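Local coordinates for capsid protein (Infectious hypodermal and hematopoietic necrosis virus, PDB 3N7X) that forms the icosahedral capsid of a shrimp-infecting parvovirus, sixty copies with a beta-barrel core building the shell, at residues Y109-H114 / G223-T228. Residues are numbered along the deposited sequence; the frame is centred on the assembly and turned at random.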
ATOM      1  N   TYR A 109     -69.933  61.748  31.299  1.00 21.59           N
ATOM      2  CA  TYR A 109     -68.610  61.531  30.743  1.00 21.65           C
ATOM      3  C   TYR A 109     -68.489  60.720  29.465  1.00 21.47           C
ATOM      4  O   TYR A 109     -67.421  60.684  28.863  1.00 20.72           O
ATOM      5  CB  TYR A 109     -67.714  60.969  31.843  1.00 22.45           C
ATOM      6  CG  TYR A 109     -67.611  61.941  32.999  1.00 24.84           C
ATOM      7  CD1 TYR A 109     -66.844  63.103  32.885  1.00 23.94           C
ATOM      8  CD2 TYR A 109     -68.346  61.750  34.172  1.00 24.73           C
ATOM      9  CE1 TYR A 109     -66.814  64.052  33.904  1.00 23.91           C
ATOM     10  CE2 TYR A 109     -68.325  62.702  35.201  1.00 24.13           C
ATOM     11  CZ  TYR A 109     -67.557  63.849  35.055  1.00 23.67           C
ATOM     12  OH  TYR A 109     -67.534  64.806  36.044  1.00 24.60           O
ATOM     13  N   GLY A 110     -69.567  60.072  29.041  1.00 21.07           N
ATOM     14  CA  GLY A 110     -69.500  59.328  27.795  1.00 21.92           C
ATOM     15  C   GLY A 110     -69.410  57.817  27.853  1.00 21.48           C
ATOM     16  O   GLY A 110     -68.958  57.233  28.844  1.00 21.11           O
ATOM     17  N   TRP A 111     -69.826  57.188  26.759  1.00 19.79           N
ATOM     18  CA  TRP A 111     -69.826  55.740  26.662  1.00 20.78           C
ATOM     19  C   TRP A 111     -69.720  55.255  25.216  1.00 21.59           C
ATOM     20  O   TRP A 111     -69.864  56.036  24.271  1.00 19.90           O
ATOM     21  CB  TRP A 111     -71.113  55.192  27.282  1.00 20.89           C
ATOM     22  CG  TRP A 111     -72.344  55.908  26.793  1.00 20.68           C
ATOM     23  CD1 TRP A 111     -72.984  56.948  27.404  1.00 20.52           C
ATOM     24  CD2 TRP A 111     -73.055  55.665  25.569  1.00 20.09           C
ATOM     25  NE1 TRP A 111     -74.048  57.369  26.640  1.00 20.63           N
ATOM     26  CE2 TRP A 111     -74.115  56.598  25.509  1.00 20.13           C
ATOM     27  CE3 TRP A 111     -72.899  54.751  24.518  1.00 19.54           C
ATOM     28  CZ2 TRP A 111     -75.021  56.643  24.438  1.00 20.05           C
ATOM     29  CZ3 TRP A 111     -73.798  54.794  23.449  1.00 20.03           C
ATOM     30  CH2 TRP A 111     -74.847  55.736  23.421  1.00 19.54           C
ATOM     31  N   LYS A 112     -69.466  53.956  25.068  1.00 22.24           N
ATOM     32  CA  LYS A 112     -69.353  53.297  23.768  1.00 22.82           C
ATOM     33  C   LYS A 112     -70.002  51.939  23.906  1.00 23.23           C
ATOM     34  O   LYS A 112     -70.025  51.368  24.999  1.00 23.87           O
ATOM     35  CB  LYS A 112     -67.902  52.998  23.388  1.00 23.54           C
ATOM     36  CG  LYS A 112     -67.008  54.154  23.122  1.00 26.54           C
ATOM     37  CD  LYS A 112     -65.620  53.636  22.789  1.00 25.23           C
ATOM     38  CE  LYS A 112     -64.680  54.786  22.508  1.00 26.09           C
ATOM     39  NZ  LYS A 112     -63.314  54.308  22.202  1.00 29.52           N
ATOM     40  N   VAL A 113     -70.507  51.418  22.797  1.00 22.45           N
ATOM     41  CA  VAL A 113     -71.072  50.082  22.783  1.00 22.08           C
ATOM     42  C   VAL A 113     -70.162  49.316  21.838  1.00 23.45           C
ATOM     43  O   VAL A 113     -70.008  49.679  20.669  1.00 24.28           O
ATOM     44  CB  VAL A 113     -72.503  50.049  22.237  1.00 21.66           C
ATOM     45  CG1 VAL A 113     -72.978  48.604  22.145  1.00 21.08           C
ATOM     46  CG2 VAL A 113     -73.421  50.839  23.147  1.00 21.02           C
ATOM     47  N   HIS A 114     -69.532  48.268  22.352  1.00 24.38           N
ATOM     48  CA  HIS A 114     -68.631  47.463  21.546  1.00 24.98           C
ATOM     49  C   HIS A 114     -69.377  46.416  20.751  1.00 25.75           C
ATOM     50  O   HIS A 114     -69.373  46.429  19.524  1.00 28.43           O
ATOM     51  CB  HIS A 114     -67.595  46.787  22.442  1.00 24.08           C
ATOM     52  CG  HIS A 114     -66.572  47.732  22.987  1.00 26.55           C
ATOM     53  ND1 HIS A 114     -65.563  48.262  22.211  1.00 26.83           N
ATOM     54  CD2 HIS A 114     -66.438  48.294  24.212  1.00 27.52           C
ATOM     55  CE1 HIS A 114     -64.855  49.112  22.933  1.00 26.35           C
ATOM     56  NE2 HIS A 114     -65.364  49.151  24.150  1.00 26.92           N
ATOM     57  N   GLY A 223     -75.171  61.409  27.277  1.00 26.84           N
ATOM     58  CA  GLY A 223     -76.603  61.338  27.513  1.00 27.07           C
ATOM     59  C   GLY A 223     -77.088  60.014  28.061  1.00 29.22           C
ATOM     60  O   GLY A 223     -76.397  59.000  27.977  1.00 29.44           O
ATOM     61  N   GLU A 224     -78.287  60.026  28.634  1.00 30.47           N
ATOM     62  CA  GLU A 224     -78.879  58.813  29.185  1.00 31.17           C
ATOM     63  C   GLU A 224     -79.631  58.102  28.070  1.00 30.40           C
ATOM     64  O   GLU A 224     -79.763  58.621  26.962  1.00 29.30           O
ATOM     65  CB  GLU A 224     -79.894  59.141  30.283  1.00 32.88           C
ATOM     66  CG  GLU A 224     -79.497  60.222  31.263  1.00 38.65           C
ATOM     67  CD  GLU A 224     -80.578  60.460  32.314  1.00 42.54           C
ATOM     68  OE1 GLU A 224     -81.777  60.459  31.946  1.00 43.95           O
ATOM     69  OE2 GLU A 224     -80.233  60.655  33.502  1.00 44.24           O
ATOM     70  N   ILE A 225     -80.117  56.904  28.372  1.00 29.58           N
ATOM     71  CA  ILE A 225     -80.913  56.147  27.423  1.00 29.65           C
ATOM     72  C   ILE A 225     -82.295  56.166  28.066  1.00 29.75           C
ATOM     73  O   ILE A 225     -82.601  55.361  28.947  1.00 29.25           O
ATOM     74  CB  ILE A 225     -80.398  54.697  27.249  1.00 29.17           C
ATOM     75  CG1 ILE A 225     -79.132  54.687  26.383  1.00 28.05           C
ATOM     76  CG2 ILE A 225     -81.453  53.845  26.549  1.00 28.15           C
ATOM     77  CD1 ILE A 225     -77.958  55.382  26.987  1.00 27.23           C
ATOM     78  N   PRO A 226     -83.142  57.114  27.639  1.00 30.70           N
ATOM     79  CA  PRO A 226     -84.503  57.305  28.141  1.00 31.08           C
ATOM     80  C   PRO A 226     -85.462  56.158  27.894  1.00 31.34           C
ATOM     81  O   PRO A 226     -85.161  55.197  27.195  1.00 31.34           O
ATOM     82  CB  PRO A 226     -84.945  58.580  27.437  1.00 30.49           C
ATOM     83  CG  PRO A 226     -84.314  58.414  26.097  1.00 33.12           C
ATOM     84  CD  PRO A 226     -82.908  57.968  26.461  1.00 32.25           C
ATOM     85  N   THR A 227     -86.640  56.297  28.475  1.00 32.24           N
ATOM     86  CA  THR A 227     -87.683  55.304  28.367  1.00 33.04           C
ATOM     87  C   THR A 227     -88.656  55.721  27.270  1.00 33.26           C
ATOM     88  O   THR A 227     -89.531  54.957  26.863  1.00 32.62           O
ATOM     89  CB  THR A 227     -88.435  55.219  29.696  1.00 33.48           C
ATOM     90  OG1 THR A 227     -89.348  54.125  29.653  1.00 39.25           O
ATOM     91  CG2 THR A 227     -89.218  56.506  29.947  1.00 33.11           C
ATOM     92  N   THR A 228     -88.475  56.942  26.785  1.00 34.17           N
ATOM     93  CA  THR A 228     -89.350  57.525  25.779  1.00 35.47           C
ATOM     94  C   THR A 228     -88.983  57.283  24.318  1.00 36.63           C
ATOM     95  O   THR A 228     -89.864  57.211  23.459  1.00 38.65           O
ATOM     96  CB  THR A 228     -89.425  59.032  25.989  1.00 35.59           C
ATOM     97  OG1 THR A 228     -88.147  59.612  25.694  1.00 36.44           O
ATOM     98  CG2 THR A 228     -89.780  59.343  27.440  1.00 36.64           C
TER
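Trp111 reaches across from the start of strand 111-131, part of the beta-barrel of this parvovirus capsid protein, to Gly223 and Ile225 in the long loop after strand 220-221. The contact is small, burying 106 Å² in all, and one indole ring carries it from the strand side. Its NE1 donates a hydrogen bond to the carbonyl oxygen of Gly223, with NE1 and O 3.2 Å apart and an N-H...O angle of 153°. The donor lies in the plane of that carbonyl, while the oxygen sits near the edge of the indole, tilted 18° out of the ring plane. Tryptophan suits this buried place because it combines a broad apolar surface with a single N-H, and the loop backbone supplies the acceptor. CB already points toward the loop, and a chi1 of 48°, with CG between the backbone N and the carbonyl carbon, sets the indole where its NE1 meets that oxygen. Gly223 has positive phi, a conformation in which a CB would press on the preceding carbonyl oxygen, which by itself calls for glycine at this point of the loop.

Around the indole, Met106 of helix 97-109, Leu293 of strand 281-296 and the loop residue Met79 add apolar contacts. Met106 also touches Ile225, so helix and loop pack together against the ring. The backbone of Ile225 is fixed separately, its N bonded to the hydroxyl of Tyr99 and its O to that of Tyr84. A branched aliphatic residue suits this buried spot: CG1 stands anti to the carbonyl carbon, beside the backbone N, and carries CD1 nearer to the tryptophan than CB. Its terminal methyl meets the benzene half of the indole obliquely, with Ile225 CD1 4.1 Å from Trp111 CZ2.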